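Local coordinates for glutathione S-transferase, N-terminal domain protein (PDB 4NAX) that binds oxidized glutathione disulfide, one per subunit, and is probably a transferase of the glutathione S-transferase superfamily, at residues V34-E39 with A181-F186; I41-E46 with Q95-K100. One frame throughout, in Å; residues are numbered along the deposited sequence.

Contact 1. Residues V34-E39 with A181-F186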
ATOM      1  N   VAL A  34       7.038   3.789  11.560  1.00 12.11           N
ATOM      2  CA  VAL A  34       7.783   2.687  12.106  1.00 11.96           C
ATOM      3  C   VAL A  34       8.394   3.016  13.458  1.00 12.50           C
ATOM      4  O   VAL A  34       8.325   2.187  14.394  1.00 13.21           O
ATOM      5  CB  VAL A  34       8.813   2.172  11.100  1.00 12.45           C
ATOM      6  CG1 VAL A  34       9.676   1.080  11.718  1.00 13.32           C
ATOM      7  CG2 VAL A  34       8.117   1.659   9.849  1.00 13.37           C
ATOM      8  N   SER A  35       8.971   4.214  13.598  1.00 12.25           N
ATOM      9  CA  SER A  35       9.454   4.614  14.918  1.00 12.26           C
ATOM     10  C   SER A  35       8.306   4.724  15.942  1.00 12.73           C
ATOM     11  O   SER A  35       8.454   4.285  17.089  1.00 13.61           O
ATOM     12  CB  SER A  35      10.294   5.878  14.848  1.00 13.09           C
ATOM     13  OG  SER A  35       9.587   6.854  14.103  1.00 13.18           O
ATOM     14  N   ILE A  36       7.168   5.276  15.540  1.00 12.17           N
ATOM     15  CA  ILE A  36       6.019   5.305  16.424  1.00 12.71           C
ATOM     16  C   ILE A  36       5.640   3.881  16.840  1.00 12.91           C
ATOM     17  O   ILE A  36       5.407   3.604  18.021  1.00 13.82           O
ATOM     18  CB  ILE A  36       4.818   6.032  15.792  1.00 12.67           C
ATOM     19  CG1 ILE A  36       5.109   7.523  15.686  1.00 13.49           C
ATOM     20  CG2 ILE A  36       3.564   5.795  16.627  1.00 13.79           C
ATOM     21  CD1 ILE A  36       4.115   8.282  14.850  1.00 13.53           C
ATOM     22  N   MET A  37       5.557   2.967  15.875  1.00 12.70           N
ATOM     23  CA  MET A  37       5.200   1.604  16.187  1.00 12.82           C
ATOM     24  C   MET A  37       6.159   0.983  17.213  1.00 13.15           C
ATOM     25  O   MET A  37       5.720   0.359  18.172  1.00 14.09           O
ATOM     26  CB  MET A  37       5.196   0.778  14.898  1.00 13.35           C
ATOM     27  CG  MET A  37       4.860  -0.686  15.093  1.00 14.15           C
ATOM     28  SD  MET A  37       3.183  -0.920  15.706  1.00 14.43           S
ATOM     29  CE  MET A  37       3.084  -2.700  15.562  1.00 13.93           C
ATOM     30  N   LEU A  38       7.459   1.150  16.989  1.00 12.76           N
ATOM     31  CA  LEU A  38       8.457   0.592  17.884  1.00 13.32           C
ATOM     32  C   LEU A  38       8.334   1.185  19.287  1.00 14.31           C
ATOM     33  O   LEU A  38       8.436   0.458  20.296  1.00 15.26           O
ATOM     34  CB  LEU A  38       9.850   0.817  17.317  1.00 13.96           C
ATOM     35  CG  LEU A  38      10.146  -0.044  16.079  1.00 13.22           C
ATOM     36  CD1 LEU A  38      11.306   0.532  15.290  1.00 14.32           C
ATOM     37  CD2 LEU A  38      10.413  -1.483  16.481  1.00 15.25           C
ATOM     38  N   GLU A  39       8.093   2.495  19.351  1.00 14.26           N
ATOM     39  CA  GLU A  39       7.871   3.143  20.650  1.00 14.60           C
ATOM     40  C   GLU A  39       6.623   2.611  21.345  1.00 15.98           C
ATOM     41  O   GLU A  39       6.608   2.439  22.566  1.00 17.79           O
ATOM     42  CB  GLU A  39       7.788   4.672  20.491  1.00 15.81           C
ATOM     43  CG  GLU A  39       9.079   5.329  20.032  1.00 16.18           C
ATOM     44  CD  GLU A  39      10.171   5.326  21.081  1.00 17.54           C
ATOM     45  OE1 GLU A  39       9.861   5.454  22.282  1.00 22.82           O
ATOM     46  OE2 GLU A  39      11.355   5.222  20.698  1.00 18.70           O
ATOM     47  N   ALA A 181      -3.311   0.551  11.580  1.00 11.94           N
ATOM     48  CA  ALA A 181      -3.985   1.416  10.596  1.00 12.29           C
ATOM     49  C   ALA A 181      -3.939   2.883  11.037  1.00 12.34           C
ATOM     50  O   ALA A 181      -3.755   3.780  10.208  1.00 12.97           O
ATOM     51  CB  ALA A 181      -5.424   0.975  10.355  1.00 13.42           C
ATOM     52  N   ASP A 182      -4.155   3.147  12.323  1.00 12.40           N
ATOM     53  CA  ASP A 182      -4.064   4.518  12.836  1.00 12.69           C
ATOM     54  C   ASP A 182      -2.650   5.058  12.712  1.00 11.89           C
ATOM     55  O   ASP A 182      -2.435   6.203  12.315  1.00 12.56           O
ATOM     56  CB  ASP A 182      -4.528   4.596  14.276  1.00 13.53           C
ATOM     57  CG  ASP A 182      -5.890   3.972  14.465  1.00 14.03           C
ATOM     58  OD1 ASP A 182      -6.871   4.495  13.904  1.00 15.05           O
ATOM     59  OD2 ASP A 182      -5.979   2.948  15.153  1.00 14.74           O
ATOM     60  N   ILE A 183      -1.688   4.214  13.069  1.00 12.27           N
ATOM     61  CA  ILE A 183      -0.285   4.603  13.010  1.00 12.26           C
ATOM     62  C   ILE A 183       0.131   4.924  11.566  1.00 11.76           C
ATOM     63  O   ILE A 183       0.932   5.833  11.327  1.00 12.35           O
ATOM     64  CB  ILE A 183       0.599   3.520  13.657  1.00 12.59           C
ATOM     65  CG1 ILE A 183       0.293   3.472  15.167  1.00 13.45           C
ATOM     66  CG2 ILE A 183       2.080   3.789  13.411  1.00 13.58           C
ATOM     67  CD1 ILE A 183       0.892   2.277  15.873  1.00 15.58           C
ATOM     68  N   ALA A 184      -0.432   4.216  10.597  1.00 11.81           N
ATOM     69  CA  ALA A 184      -0.116   4.490   9.200  1.00 11.77           C
ATOM     70  C   ALA A 184      -0.752   5.791   8.697  1.00 11.69           C
ATOM     71  O   ALA A 184      -0.152   6.505   7.904  1.00 11.89           O
ATOM     72  CB  ALA A 184      -0.585   3.333   8.322  1.00 12.17           C
ATOM     73  N   ILE A 185      -1.978   6.075   9.135  1.00 12.17           N
ATOM     74  CA  ILE A 185      -2.757   7.173   8.578  1.00 11.58           C
ATOM     75  C   ILE A 185      -2.456   8.542   9.196  1.00 11.52           C
ATOM     76  O   ILE A 185      -2.249   9.523   8.484  1.00 12.00           O
ATOM     77  CB  ILE A 185      -4.264   6.854   8.714  1.00 12.12           C
ATOM     78  CG1 ILE A 185      -4.653   5.728   7.757  1.00 12.01           C
ATOM     79  CG2 ILE A 185      -5.117   8.091   8.507  1.00 13.30           C
ATOM     80  CD1 ILE A 185      -5.992   5.096   8.047  1.00 13.13           C
ATOM     81  N   PHE A 186      -2.424   8.617  10.525  1.00 11.97           N
ATOM     82  CA  PHE A 186      -2.404   9.935  11.146  1.00 12.87           C
ATOM     83  C   PHE A 186      -1.107  10.741  10.972  1.00 12.62           C
ATOM     84  O   PHE A 186      -1.191  11.956  10.871  1.00 13.33           O
ATOM     85  CB  PHE A 186      -2.943   9.862  12.596  1.00 13.33           C
ATOM     86  CG  PHE A 186      -4.414   9.535  12.586  1.00 13.63           C
ATOM     87  CD1 PHE A 186      -5.328  10.492  12.177  1.00 15.67           C
ATOM     88  CD2 PHE A 186      -4.872   8.266  12.870  1.00 14.58           C
ATOM     89  CE1 PHE A 186      -6.672  10.175  12.033  1.00 18.28           C
ATOM     90  CE2 PHE A 186      -6.207   7.935  12.746  1.00 17.08           C
ATOM     91  CZ  PHE A 186      -7.104   8.895  12.329  1.00 18.30           C
TER

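Contact 2. Residues I41-E46 with Q95-K100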
ATOM      1  N   ILE A  41       5.140  -0.373  21.056  1.00 15.23           N
ATOM      2  CA  ILE A  41       5.197  -1.776  21.439  1.00 15.82           C
ATOM      3  C   ILE A  41       6.326  -2.069  22.424  1.00 16.57           C
ATOM      4  O   ILE A  41       6.369  -3.148  23.011  1.00 18.71           O
ATOM      5  CB  ILE A  41       5.246  -2.739  20.227  1.00 16.82           C
ATOM      6  CG1 ILE A  41       6.579  -2.640  19.487  1.00 15.34           C
ATOM      7  CG2 ILE A  41       4.038  -2.498  19.326  1.00 16.42           C
ATOM      8  CD1 ILE A  41       6.716  -3.519  18.263  1.00 19.74           C
ATOM      9  N   GLY A  42       7.233  -1.114  22.607  1.00 16.04           N
ATOM     10  CA  GLY A  42       8.307  -1.256  23.579  1.00 18.05           C
ATOM     11  C   GLY A  42       9.440  -2.180  23.165  1.00 16.76           C
ATOM     12  O   GLY A  42      10.176  -2.677  23.997  1.00 21.77           O
ATOM     13  N   LEU A  43       9.594  -2.395  21.865  1.00 16.07           N
ATOM     14  CA  LEU A  43      10.636  -3.269  21.353  1.00 15.90           C
ATOM     15  C   LEU A  43      11.930  -2.481  21.250  1.00 16.84           C
ATOM     16  O   LEU A  43      11.964  -1.385  20.656  1.00 18.34           O
ATOM     17  CB  LEU A  43      10.266  -3.812  19.976  1.00 16.56           C
ATOM     18  CG  LEU A  43      11.258  -4.738  19.282  1.00 16.58           C
ATOM     19  CD1 LEU A  43      11.409  -6.042  20.046  1.00 19.09           C
ATOM     20  CD2 LEU A  43      10.794  -5.035  17.866  1.00 18.01           C
ATOM     21  N   ALA A  44      13.001  -3.036  21.803  1.00 17.08           N
ATOM     22  CA  ALA A  44      14.313  -2.401  21.670  1.00 17.60           C
ATOM     23  C   ALA A  44      14.663  -2.212  20.209  1.00 15.24           C
ATOM     24  O   ALA A  44      14.439  -3.092  19.401  1.00 16.37           O
ATOM     25  CB  ALA A  44      15.373  -3.250  22.353  1.00 19.61           C
ATOM     26  N   TYR A  45      15.235  -1.062  19.867  1.00 15.38           N
ATOM     27  CA  TYR A  45      15.694  -0.834  18.521  1.00 15.04           C
ATOM     28  C   TYR A  45      16.795   0.191  18.496  1.00 15.52           C
ATOM     29  O   TYR A  45      16.933   0.993  19.427  1.00 16.77           O
ATOM     30  CB  TYR A  45      14.550  -0.410  17.605  1.00 16.25           C
ATOM     31  CG  TYR A  45      13.974   0.977  17.836  1.00 15.09           C
ATOM     32  CD1 TYR A  45      13.139   1.250  18.907  1.00 15.07           C
ATOM     33  CD2 TYR A  45      14.230   1.992  16.943  1.00 15.64           C
ATOM     34  CE1 TYR A  45      12.578   2.505  19.101  1.00 14.69           C
ATOM     35  CE2 TYR A  45      13.672   3.246  17.090  1.00 16.72           C
ATOM     36  CZ  TYR A  45      12.861   3.517  18.177  1.00 16.67           C
ATOM     37  OH  TYR A  45      12.305   4.774  18.264  1.00 18.65           O
ATOM     38  N   GLU A  46      17.575   0.142  17.423  1.00 14.38           N
ATOM     39  CA  GLU A  46      18.683   1.041  17.198  1.00 15.12           C
ATOM     40  C   GLU A  46      18.396   1.807  15.917  1.00 14.96           C
ATOM     41  O   GLU A  46      18.407   1.251  14.808  1.00 15.07           O
ATOM     42  CB  GLU A  46      19.982   0.245  17.075  1.00 15.40           C
ATOM     43  CG  GLU A  46      21.201   1.124  16.898  1.00 16.67           C
ATOM     44  CD  GLU A  46      22.508   0.357  16.829  1.00 15.93           C
ATOM     45  OE1 GLU A  46      22.537  -0.857  17.119  1.00 16.74           O
ATOM     46  OE2 GLU A  46      23.529   1.001  16.486  1.00 17.85           O
ATOM     47  N   GLN A  95       2.974  -4.353   9.730  1.00 12.41           N
ATOM     48  CA  GLN A  95       2.334  -5.642   9.892  1.00 12.24           C
ATOM     49  C   GLN A  95       3.299  -6.646  10.537  1.00 12.60           C
ATOM     50  O   GLN A  95       2.918  -7.385  11.446  1.00 12.65           O
ATOM     51  CB  GLN A  95       1.801  -6.146   8.552  1.00 13.56           C
ATOM     52  CG  GLN A  95       1.089  -7.469   8.674  1.00 14.19           C
ATOM     53  CD  GLN A  95       0.329  -7.881   7.425  1.00 13.64           C
ATOM     54  OE1 GLN A  95       0.290  -7.190   6.415  1.00 14.66           O
ATOM     55  NE2 GLN A  95      -0.308  -9.019   7.510  1.00 14.72           N
ATOM     56  N   TYR A  96       4.541  -6.677  10.066  1.00 12.34           N
ATOM     57  CA  TYR A  96       5.568  -7.527  10.662  1.00 13.03           C
ATOM     58  C   TYR A  96       5.702  -7.286  12.186  1.00 12.59           C
ATOM     59  O   TYR A  96       5.674  -8.222  12.989  1.00 13.49           O
ATOM     60  CB  TYR A  96       6.924  -7.293   9.991  1.00 12.55           C
ATOM     61  CG  TYR A  96       8.058  -7.987  10.712  1.00 12.39           C
ATOM     62  CD1 TYR A  96       8.140  -9.370  10.742  1.00 14.44           C
ATOM     63  CD2 TYR A  96       9.031  -7.274  11.403  1.00 12.79           C
ATOM     64  CE1 TYR A  96       9.146 -10.020  11.436  1.00 14.78           C
ATOM     65  CE2 TYR A  96      10.049  -7.918  12.081  1.00 14.03           C
ATOM     66  CZ  TYR A  96      10.106  -9.298  12.098  1.00 13.72           C
ATOM     67  OH  TYR A  96      11.117  -9.976  12.741  1.00 15.48           O
ATOM     68  N   LEU A  97       5.828  -6.019  12.572  1.00 12.67           N
ATOM     69  CA  LEU A  97       6.007  -5.695  13.978  1.00 13.18           C
ATOM     70  C   LEU A  97       4.784  -6.001  14.815  1.00 12.68           C
ATOM     71  O   LEU A  97       4.919  -6.422  15.964  1.00 13.79           O
ATOM     72  CB  LEU A  97       6.411  -4.231  14.154  1.00 12.80           C
ATOM     73  CG  LEU A  97       7.790  -3.873  13.622  1.00 13.29           C
ATOM     74  CD1 LEU A  97       8.009  -2.368  13.727  1.00 14.50           C
ATOM     75  CD2 LEU A  97       8.907  -4.609  14.347  1.00 15.22           C
ATOM     76  N   ALA A  98       3.594  -5.799  14.260  1.00 12.51           N
ATOM     77  CA  ALA A  98       2.370  -6.138  14.968  1.00 13.08           C
ATOM     78  C   ALA A  98       2.283  -7.643  15.214  1.00 13.68           C
ATOM     79  O   ALA A  98       1.878  -8.083  16.297  1.00 14.96           O
ATOM     80  CB  ALA A  98       1.164  -5.673  14.189  1.00 13.36           C
ATOM     81  N   GLU A  99       2.641  -8.419  14.200  1.00 13.69           N
ATOM     82  CA  GLU A  99       2.564  -9.878  14.296  1.00 13.95           C
ATOM     83  C   GLU A  99       3.665 -10.450  15.199  1.00 14.66           C
ATOM     84  O   GLU A  99       3.439 -11.399  15.953  1.00 17.13           O
ATOM     85  CB  GLU A  99       2.602 -10.493  12.886  1.00 13.83           C
ATOM     86  CG  GLU A  99       1.298 -10.157  12.154  1.00 14.67           C
ATOM     87  CD  GLU A  99       1.234 -10.549  10.698  1.00 15.97           C
ATOM     88  OE1 GLU A  99       2.252 -10.951  10.097  1.00 16.54           O
ATOM     89  OE2 GLU A  99       0.122 -10.422  10.128  1.00 15.84           O
ATOM     90  N   LYS A 100       4.842  -9.837  15.154  1.00 14.56           N
ATOM     91  CA  LYS A 100       5.956 -10.221  16.001  1.00 15.35           C
ATOM     92  C   LYS A 100       5.629  -9.993  17.469  1.00 15.83           C
ATOM     93  O   LYS A 100       5.908 -10.836  18.317  1.00 18.17           O
ATOM     94  CB  LYS A 100       7.192  -9.405  15.624  1.00 14.91           C
ATOM     95  CG  LYS A 100       8.428  -9.657  16.472  1.00 16.75           C
ATOM     96  CD  LYS A 100       9.534  -8.665  16.094  1.00 17.27           C
ATOM     97  CE  LYS A 100      10.729  -8.723  17.015  1.00 20.07           C
ATOM     98  NZ  LYS A 100      11.643  -9.827  16.675  1.00 19.04           N
TER

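Contact 1. Residues V34-E39 with A181-F186
Met37 on helix 31-41 and Ile183 on helix 180-193 provide the closest pair of CA atoms between 34-39 and 181-186, with 7.0 Å from Met37 CA to Ile183 CA. Ile183 carries its whole side of the contact, its side chain directed at the other helix and each branch given to a different partner. The gamma-methyl CG2 meets Ile36, whose own CG2 lies 4.1 Å from Ile183 CG2; both methyls stand opposite their backbone N, and the two isoleucines run antiparallel alongside each other. The longer branch goes to Met37, where Ile183 CD1 touches the sulfur, SD, at 3.9 Å. Here the methionine lies roughly perpendicular to the isoleucine. Met37 leaves its backbone with CG trans to N (chi1 179°) and then turns at chi2 (64°), which lays SD across the end of Ile183.

The same methionine also packs on Leu94, Leu97 and Ala98 of helix 90-101, while Ile36 leans on Phe217 of helix 208-219, and Ile183 on Tyr178. Asp182, beside Ile183, turns its carboxylate elsewhere, to the backbone N of Met174 and of Ser179. No hydrogen bond spans the two segments. All three touching residues are buried, and between these segments the thioredoxin-like N-terminal domain and the helical C-terminal domain meet through methyl groups and a thioether only, so the fit rests on shape and burial and not on directional bonds.

Contact 2. Residues I41-E46 with Q95-K100
Apolar contacts dominate, and they centre on Leu97. Ile41, at the end of helix 31-41, sets its CD1 4.2 Å from Leu97 CB and 4.1 Å from Leu97 O. Its CG1 is flanked by both backbone neighbours of CA (chi1 69°), and the extended second torsion carries CD1 out to helix 90-101. After Gly42, where the chain leaves the helix with positive phi, Leu43 brings CD2 to 4.0 Å from Leu97 CD2, the two side chains crossing nearly perpendicularly. Leu38 and Leu21 pack on both of these leucines. The aliphatic part of Lys100 supplies the other apolar surface: its CE lies 3.8 Å from Leu43 CD2 and 4.1 Å from Leu43 CD1, thus lying against both methyls of the fork.

Polar bonds involve the helix and its other neighbours. The Lys100 chain runs extended until a bend at the last torsion (chi4 81°), beyond which NZ forms a salt bridge with Asp76, a residue that also accepts a hydrogen bond from Tyr96 OH. Another set, made by Gln95 and Glu99, lies farther from residues 41-46. Gln95 NE2 donates to Glu99 OE2 over 3.0 Å, almost straight at 170° and within the amide plane, but reaching the carboxylate from above its plane. Glu99 also forms salt bridges with Arg112 of its own chain and Arg112 of the second subunit, so this face belongs to the dimer interface.

The turn from helix 31-41 into strand 45-49, covered by helix 90-101, belongs to the beta-alpha-beta unit of the thioredoxin-like fold of glutathione transferases.

How the contacts relate
Helix 31-41 is common to both contacts, whose centres lie 11 Å apart. Along the chain, 34-39 and 41-46 come first, 95-100 follows, and 181-186 comes last, so contact 2 closes within the N-terminal domain while contact 1 reaches across to the C-terminal one. The two sets of residues also touch directly: Leu38 packs against Tyr45, and Glu39 OE2 probably hydrogen-bonds Tyr45 OH at 2.7 Å. Helix 31-41 thus links strand 45-49 and helix 90-101, which also faces the second subunit, to the helical domain. The side chains of Ile183 and Leu97 are about 11 and 12 Å from a bound glutathione disulfide, so neither touches it.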